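Local coordinates for gamma-glutamyltranspeptidase (Streptomyces lincolnensis, PDB 6J3A) that is a transferase-family homologue of LmbA, related to the gamma-glutamyltranspeptidases, and probably acts through that family's chemistry on a substrate the structure does not show, at the interface of chains A and B. Sequence-based numbering; all coordinates share one arbitrary frame. Chains: chain A/B, Gamma-glutamyltranspeptidase.

Contact 1: the interface of chains A and B. Residues chain A 5-6, 8, 613; chain B 5, 20, 611, 613.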
ATOM      1  N   ARG A   5       3.039  -3.889   5.689  1.00 27.62           N
ATOM      2  CA  ARG A   5       2.034  -2.867   5.431  1.00 27.59           C
ATOM      3  C   ARG A   5       1.121  -2.817   6.639  1.00 27.58           C
ATOM      4  O   ARG A   5       1.215  -3.651   7.545  1.00 27.63           O
ATOM      5  CB  ARG A   5       1.208  -3.200   4.197  1.00 27.90           C
ATOM      6  CG  ARG A   5       1.979  -3.133   2.895  1.00 28.67           C
ATOM      7  CD  ARG A   5       1.939  -4.485   2.231  1.00 28.66           C
ATOM      8  NE  ARG A   5       2.961  -4.640   1.209  1.00 28.97           N
ATOM      9  CZ  ARG A   5       2.736  -4.917  -0.071  1.00 28.63           C
ATOM     10  NH1 ARG A   5       3.759  -5.050  -0.887  1.00 28.22           N
ATOM     11  NH2 ARG A   5       1.508  -5.067  -0.552  1.00 29.00           N
ATOM     12  N   PRO A   6       0.247  -1.815   6.690  1.00 26.95           N
ATOM     13  CA  PRO A   6      -0.756  -1.925   7.735  1.00 26.23           C
ATOM     14  C   PRO A   6      -1.868  -2.820   7.247  1.00 25.80           C
ATOM     15  O   PRO A   6      -2.019  -3.016   6.038  1.00 26.26           O
ATOM     16  CB  PRO A   6      -1.248  -0.491   7.922  1.00 26.37           C
ATOM     17  CG  PRO A   6      -0.833   0.252   6.696  1.00 26.83           C
ATOM     18  CD  PRO A   6       0.252  -0.509   6.011  1.00 26.73           C
ATOM     19  N   LEU A   8      -5.030  -2.150   6.556  1.00 24.08           N
ATOM     20  CA  LEU A   8      -5.800  -0.913   6.350  1.00 24.46           C
ATOM     21  C   LEU A   8      -7.166  -1.023   7.015  1.00 24.82           C
ATOM     22  O   LEU A   8      -7.745  -2.093   7.040  1.00 25.19           O
ATOM     23  CB  LEU A   8      -6.001  -0.607   4.862  1.00 24.15           C
ATOM     24  CG  LEU A   8      -4.796  -0.575   3.914  1.00 23.70           C
ATOM     25  CD1 LEU A   8      -5.241  -0.066   2.550  1.00 23.49           C
ATOM     26  CD2 LEU A   8      -3.666   0.268   4.464  1.00 23.35           C
ATOM     27  N   TYR A 613      -1.089  -5.645  -3.574  1.00 24.89           N
ATOM     28  CA  TYR A 613      -1.318  -4.374  -2.899  1.00 24.43           C
ATOM     29  C   TYR A 613      -2.785  -4.197  -2.527  1.00 24.38           C
ATOM     30  O   TYR A 613      -3.677  -4.516  -3.329  1.00 24.33           O
ATOM     31  CB  TYR A 613      -0.832  -3.202  -3.778  1.00 23.59           C
ATOM     32  CG  TYR A 613      -0.287  -2.018  -2.991  1.00 22.74           C
ATOM     33  CD1 TYR A 613       0.852  -2.151  -2.167  1.00 22.67           C
ATOM     34  CD2 TYR A 613      -0.892  -0.759  -3.083  1.00 22.28           C
ATOM     35  CE1 TYR A 613       1.360  -1.060  -1.448  1.00 22.84           C
ATOM     36  CE2 TYR A 613      -0.396   0.338  -2.375  1.00 22.39           C
ATOM     37  CZ  TYR A 613       0.726   0.197  -1.559  1.00 22.49           C
ATOM     38  OH  TYR A 613       1.194   1.297  -0.862  1.00 21.41           O
TER
ATOM     39  N   ARG B   5       6.974  -2.673   0.469  1.00 27.29           N
ATOM     40  CA  ARG B   5       5.971  -2.379  -0.544  1.00 26.67           C
ATOM     41  C   ARG B   5       6.671  -2.291  -1.896  1.00 26.64           C
ATOM     42  O   ARG B   5       7.901  -2.304  -1.975  1.00 26.59           O
ATOM     43  CB  ARG B   5       5.270  -1.047  -0.260  1.00 27.11           C
ATOM     44  CG  ARG B   5       4.527  -0.961   1.064  1.00 27.94           C
ATOM     45  CD  ARG B   5       5.330  -0.211   2.097  1.00 27.90           C
ATOM     46  NE  ARG B   5       4.709  -0.246   3.426  1.00 28.80           N
ATOM     47  CZ  ARG B   5       3.920   0.694   3.959  1.00 29.45           C
ATOM     48  NH1 ARG B   5       3.581   1.797   3.290  1.00 30.03           N
ATOM     49  NH2 ARG B   5       3.440   0.522   5.186  1.00 29.46           N
ATOM     50  N   TRP B  20      -2.733   6.349   5.518  1.00 25.91           N
ATOM     51  CA  TRP B  20      -3.355   5.759   4.316  1.00 25.59           C
ATOM     52  C   TRP B  20      -4.707   6.392   3.937  1.00 25.14           C
ATOM     53  O   TRP B  20      -5.061   6.440   2.763  1.00 25.46           O
ATOM     54  CB  TRP B  20      -3.504   4.235   4.469  1.00 24.80           C
ATOM     55  CG  TRP B  20      -4.573   3.847   5.429  1.00 24.42           C
ATOM     56  CD1 TRP B  20      -5.895   3.687   5.148  1.00 23.72           C
ATOM     57  CD2 TRP B  20      -4.424   3.585   6.833  1.00 24.19           C
ATOM     58  NE1 TRP B  20      -6.578   3.346   6.281  1.00 23.74           N
ATOM     59  CE2 TRP B  20      -5.701   3.279   7.333  1.00 24.07           C
ATOM     60  CE3 TRP B  20      -3.333   3.584   7.717  1.00 24.26           C
ATOM     61  CZ2 TRP B  20      -5.926   2.978   8.684  1.00 24.01           C
ATOM     62  CZ3 TRP B  20      -3.556   3.286   9.055  1.00 24.40           C
ATOM     63  CH2 TRP B  20      -4.845   2.983   9.524  1.00 24.05           C
ATOM     64  N   GLN B 611       1.384   2.810   9.084  1.00 25.56           N
ATOM     65  CA  GLN B 611       0.493   3.960   8.945  1.00 25.72           C
ATOM     66  C   GLN B 611       0.729   4.682   7.637  1.00 25.63           C
ATOM     67  O   GLN B 611      -0.225   4.962   6.908  1.00 24.69           O
ATOM     68  CB  GLN B 611       0.690   4.917  10.115  1.00 26.01           C
ATOM     69  CG  GLN B 611      -0.453   5.886  10.380  1.00 26.51           C
ATOM     70  CD  GLN B 611      -0.103   6.844  11.512  1.00 27.02           C
ATOM     71  OE1 GLN B 611      -0.101   8.062  11.335  1.00 28.16           O
ATOM     72  NE2 GLN B 611       0.252   6.290  12.664  1.00 26.02           N
ATOM     73  N   TYR B 613       1.633   5.321   3.821  1.00 27.72           N
ATOM     74  CA  TYR B 613       1.126   4.561   2.681  1.00 27.91           C
ATOM     75  C   TYR B 613       1.076   5.381   1.389  1.00 28.22           C
ATOM     76  O   TYR B 613       0.591   6.529   1.367  1.00 28.18           O
ATOM     77  CB  TYR B 613      -0.271   3.984   2.998  1.00 27.07           C
ATOM     78  CG  TYR B 613      -0.544   2.625   2.384  1.00 25.88           C
ATOM     79  CD1 TYR B 613       0.161   1.498   2.804  1.00 25.95           C
ATOM     80  CD2 TYR B 613      -1.528   2.463   1.411  1.00 25.62           C
ATOM     81  CE1 TYR B 613      -0.094   0.249   2.259  1.00 26.28           C
ATOM     82  CE2 TYR B 613      -1.791   1.220   0.858  1.00 25.75           C
ATOM     83  CZ  TYR B 613      -1.071   0.115   1.286  1.00 26.33           C
ATOM     84  OH  TYR B 613      -1.316  -1.128   0.746  1.00 27.35           O
TER
HETATM   85  O   HOH W   1       3.395   2.163   0.442  1.00 28.26           O
HETATM   86  O   HOH W   2      -0.895  -3.707   0.778  1.00 30.34           O
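A:Tyr613 and B:Tyr613 meet head to tail on a two-fold axis, an example of how a symmetric interface can pair a residue with its own copy. Their rings lie nearly parallel and shifted, and each phenol oxygen sits over the centre of the opposite ring. The OH of A:Tyr613 is 3.3 Å from CZ of B:Tyr613. The other face of B:Tyr613 is covered by CD2 of A:Leu8, which leaves that ring held between two chain A residues. The same CD2 also lies over the rim of the indole of B:Trp20, 3.8 Å from its CG. Beside the tyrosine pair, A:Arg5 and B:Arg5 slide past each other in opposite directions. The CB of A:Arg5 approaches CE1 of B:Tyr613, and its CG lies 3.8 Å from CG of B:Arg5. With the chain bent at chi2 (120°), NE comes next to that same B:Arg5 CG and CZ faces the B:Arg5 backbone, where NH1 ends 3.5 Å from CA. The guanidinium is thereby carried past the neighbouring one, and the two NE atoms stay 5.2 Å apart, which probably limits the cost of pairing like charges; the guanidinium planes are 70° apart. At the far end of B:Arg5, NH2 lies against CD of A:Pro6. Water completes the polar side, joining each arginine to the tyrosine of the partner chain. Water 1, in the plane of the A:Tyr613 ring, links that residue's hydroxyl to NH1 of B:Arg5. On the twin side, water 2 is 2.6 Å from the OH of B:Tyr613 and 3.1 Å from NH2 of A:Arg5.

Contact 2: the interface of chains A and B. Residues chain A 24, 27, 31, 615, 617; chain B 24, 27-28, 31.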
ATOM      1  N   GLN A  24      -6.179  -0.203  -7.443  1.00 26.64           N
ATOM      2  CA  GLN A  24      -6.529   1.212  -7.480  1.00 26.64           C
ATOM      3  C   GLN A  24      -7.595   1.509  -8.529  1.00 26.42           C
ATOM      4  O   GLN A  24      -8.388   2.439  -8.359  1.00 26.68           O
ATOM      5  CB  GLN A  24      -5.273   2.068  -7.711  1.00 27.16           C
ATOM      6  CG  GLN A  24      -5.465   3.587  -7.659  1.00 27.44           C
ATOM      7  CD  GLN A  24      -6.338   4.063  -6.502  1.00 28.94           C
ATOM      8  OE1 GLN A  24      -6.008   3.839  -5.339  1.00 29.42           O
ATOM      9  NE2 GLN A  24      -7.467   4.723  -6.823  1.00 28.53           N
ATOM     10  N   MET A  27     -10.757   0.429  -6.991  1.00 28.46           N
ATOM     11  CA  MET A  27     -11.064   1.427  -5.979  1.00 28.48           C
ATOM     12  C   MET A  27     -11.622   2.695  -6.608  1.00 28.14           C
ATOM     13  O   MET A  27     -12.528   3.313  -6.055  1.00 28.16           O
ATOM     14  CB  MET A  27      -9.808   1.766  -5.191  1.00 28.17           C
ATOM     15  CG  MET A  27     -10.052   2.673  -4.009  1.00 28.42           C
ATOM     16  SD  MET A  27     -10.935   1.791  -2.727  1.00 30.59           S
ATOM     17  CE  MET A  27     -11.536   3.151  -1.732  1.00 30.78           C
ATOM     18  N   GLU A  31     -14.980   4.887  -5.667  1.00 29.74           N
ATOM     19  CA  GLU A  31     -14.966   6.352  -5.552  1.00 30.61           C
ATOM     20  C   GLU A  31     -15.971   7.060  -6.471  1.00 31.59           C
ATOM     21  O   GLU A  31     -16.463   8.143  -6.161  1.00 31.51           O
ATOM     22  CB  GLU A  31     -13.560   6.895  -5.842  1.00 30.21           C
ATOM     23  CG  GLU A  31     -12.472   6.493  -4.851  1.00 29.96           C
ATOM     24  CD  GLU A  31     -12.629   7.126  -3.481  1.00 29.60           C
ATOM     25  OE1 GLU A  31     -11.793   6.811  -2.600  1.00 29.16           O
ATOM     26  OE2 GLU A  31     -13.574   7.930  -3.267  1.00 27.99           O
ATOM     27  N   VAL A 615      -5.733  -1.357  -1.170  1.00 26.51           N
ATOM     28  CA  VAL A 615      -6.091   0.066  -1.063  1.00 28.17           C
ATOM     29  C   VAL A 615      -7.492   0.225  -0.493  1.00 28.72           C
ATOM     30  O   VAL A 615      -8.371  -0.600  -0.748  1.00 30.87           O
ATOM     31  CB  VAL A 615      -5.984   0.842  -2.413  1.00 28.53           C
ATOM     32  CG1 VAL A 615      -4.618   0.633  -3.042  1.00 28.95           C
ATOM     33  CG2 VAL A 615      -7.072   0.455  -3.410  1.00 28.52           C
ATOM     34  N   ARG A 617     -10.229   3.079   2.243  1.00 30.65           N
ATOM     35  CA  ARG A 617     -10.409   4.195   3.182  1.00 31.27           C
ATOM     36  C   ARG A 617     -11.783   4.209   3.851  1.00 31.71           C
ATOM     37  O   ARG A 617     -12.628   3.362   3.571  1.00 33.64           O
ATOM     38  CB  ARG A 617     -10.167   5.538   2.471  1.00 29.95           C
ATOM     39  CG  ARG A 617     -11.176   5.860   1.389  1.00 28.99           C
ATOM     40  CD  ARG A 617     -11.017   7.280   0.886  1.00 28.91           C
ATOM     41  NE  ARG A 617     -12.092   7.626  -0.046  1.00 28.73           N
ATOM     42  CZ  ARG A 617     -13.278   8.146   0.286  1.00 28.74           C
ATOM     43  NH1 ARG A 617     -13.584   8.436   1.553  1.00 29.12           N
ATOM     44  NH2 ARG A 617     -14.176   8.403  -0.664  1.00 28.82           N
TER
ATOM     45  N   GLN B  24      -5.526   8.003   0.215  1.00 24.79           N
ATOM     46  CA  GLN B  24      -6.636   7.538  -0.626  1.00 26.14           C
ATOM     47  C   GLN B  24      -7.694   8.635  -0.872  1.00 26.29           C
ATOM     48  O   GLN B  24      -8.370   8.633  -1.907  1.00 27.61           O
ATOM     49  CB  GLN B  24      -7.259   6.241  -0.071  1.00 27.04           C
ATOM     50  CG  GLN B  24      -8.356   5.608  -0.937  1.00 27.54           C
ATOM     51  CD  GLN B  24      -7.972   5.438  -2.403  1.00 28.36           C
ATOM     52  OE1 GLN B  24      -6.907   4.891  -2.705  1.00 29.86           O
ATOM     53  NE2 GLN B  24      -8.837   5.909  -3.323  1.00 26.40           N
ATOM     54  N   MET B  27      -6.062  10.788  -3.476  1.00 27.77           N
ATOM     55  CA  MET B  27      -6.194  10.007  -4.707  1.00 28.18           C
ATOM     56  C   MET B  27      -7.613  10.092  -5.285  1.00 27.51           C
ATOM     57  O   MET B  27      -7.779  10.200  -6.493  1.00 27.40           O
ATOM     58  CB  MET B  27      -5.809   8.546  -4.470  1.00 27.91           C
ATOM     59  CG  MET B  27      -5.601   7.753  -5.744  1.00 28.27           C
ATOM     60  SD  MET B  27      -4.082   8.160  -6.630  1.00 28.97           S
ATOM     61  CE  MET B  27      -4.631   7.777  -8.286  1.00 28.99           C
ATOM     62  N   ALA B  28      -8.618  10.051  -4.419  1.00 26.27           N
ATOM     63  CA  ALA B  28     -10.006  10.189  -4.851  1.00 27.10           C
ATOM     64  C   ALA B  28     -10.277  11.511  -5.603  1.00 27.23           C
ATOM     65  O   ALA B  28     -11.100  11.557  -6.525  1.00 26.87           O
ATOM     66  CB  ALA B  28     -10.934  10.056  -3.658  1.00 26.90           C
ATOM     67  N   GLU B  31      -8.918  10.957  -9.079  1.00 28.28           N
ATOM     68  CA  GLU B  31      -9.863  10.092  -9.804  1.00 28.59           C
ATOM     69  C   GLU B  31     -11.122  10.821 -10.297  1.00 29.27           C
ATOM     70  O   GLU B  31     -11.760  10.402 -11.266  1.00 28.83           O
ATOM     71  CB  GLU B  31     -10.271   8.913  -8.923  1.00 28.16           C
ATOM     72  CG  GLU B  31      -9.129   7.979  -8.528  1.00 28.32           C
ATOM     73  CD  GLU B  31      -8.645   7.080  -9.651  1.00 29.27           C
ATOM     74  OE1 GLU B  31      -7.668   6.317  -9.420  1.00 30.16           O
ATOM     75  OE2 GLU B  31      -9.226   7.122 -10.763  1.00 29.01           O
TER
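B:Gln24 reaches A:Glu31 across a two-fold helix-helix contact, in which helix 20-31 of this gamma-glutamyltranspeptidase-family protein packs against its own copy. Hydrogen bonds come in a reciprocal pair. B:Gln24 has CG anti to the backbone N (chi1 -175°) and bends at chi2, turning its amide toward A:Glu31. Its NE2 donates to the carboxylate oxygen OE1 of A:Glu31 over 3.2 Å, nearly straight (165° at H); OE1 lies close to the amide plane and is met on the anti side of the carboxylate, somewhat out of the carboxylate plane. In the twin, NE2 of A:Gln24 donates to OE1 of B:Glu31 at 3.1 Å, but from above the carboxylate plane and more bent. Charge pairing lies within chain A. The guanidinium of A:Arg617 grips A:Glu31 side-on, NE to OE1 at 2.7 Å on the syn lone pair and NH2 to OE2 at 2.7 Å, almost linear (178°). OE1 therefore accepts from both chains, and the bidentate grip fixes the carboxylate's rotation for B:Gln24. Replacing A:Glu31 by an alanine is likely to leave the A:Arg617 guanidinium without this carboxylate and NE2 of B:Gln24 without this acceptor. In van der Waals contact, the methyl CB of B:Ala28 lies 3.4 Å from the carboxylate carbon CD of A:Glu31, and CD of A:Arg617 crosses CG of B:Gln24 at 3.6 Å. Methionine methylenes pack against the amides. As modelled, OE1 of A:Gln24 and OE1 of B:Gln24 stand 3.0 Å apart, a doubtful clash of two acceptors.

Contact 1 and contact 2 lie about 13 Å apart, measured between the centres of their C-alpha atoms, and belong to one two-fold surface between the chains. They have no residue in common but draw on the same elements: helix 20-31 supplies its first residue to contact 1 and its later turns to contact 2, while strand 613-616 serves both, followed by the C-terminal A:Arg617. Residues near the N-terminus appear in contact 1. Segments close to both chain termini thus take part in pairing the copies, which is consistent with a dimer, although the structure alone does not show that this is the form in solution.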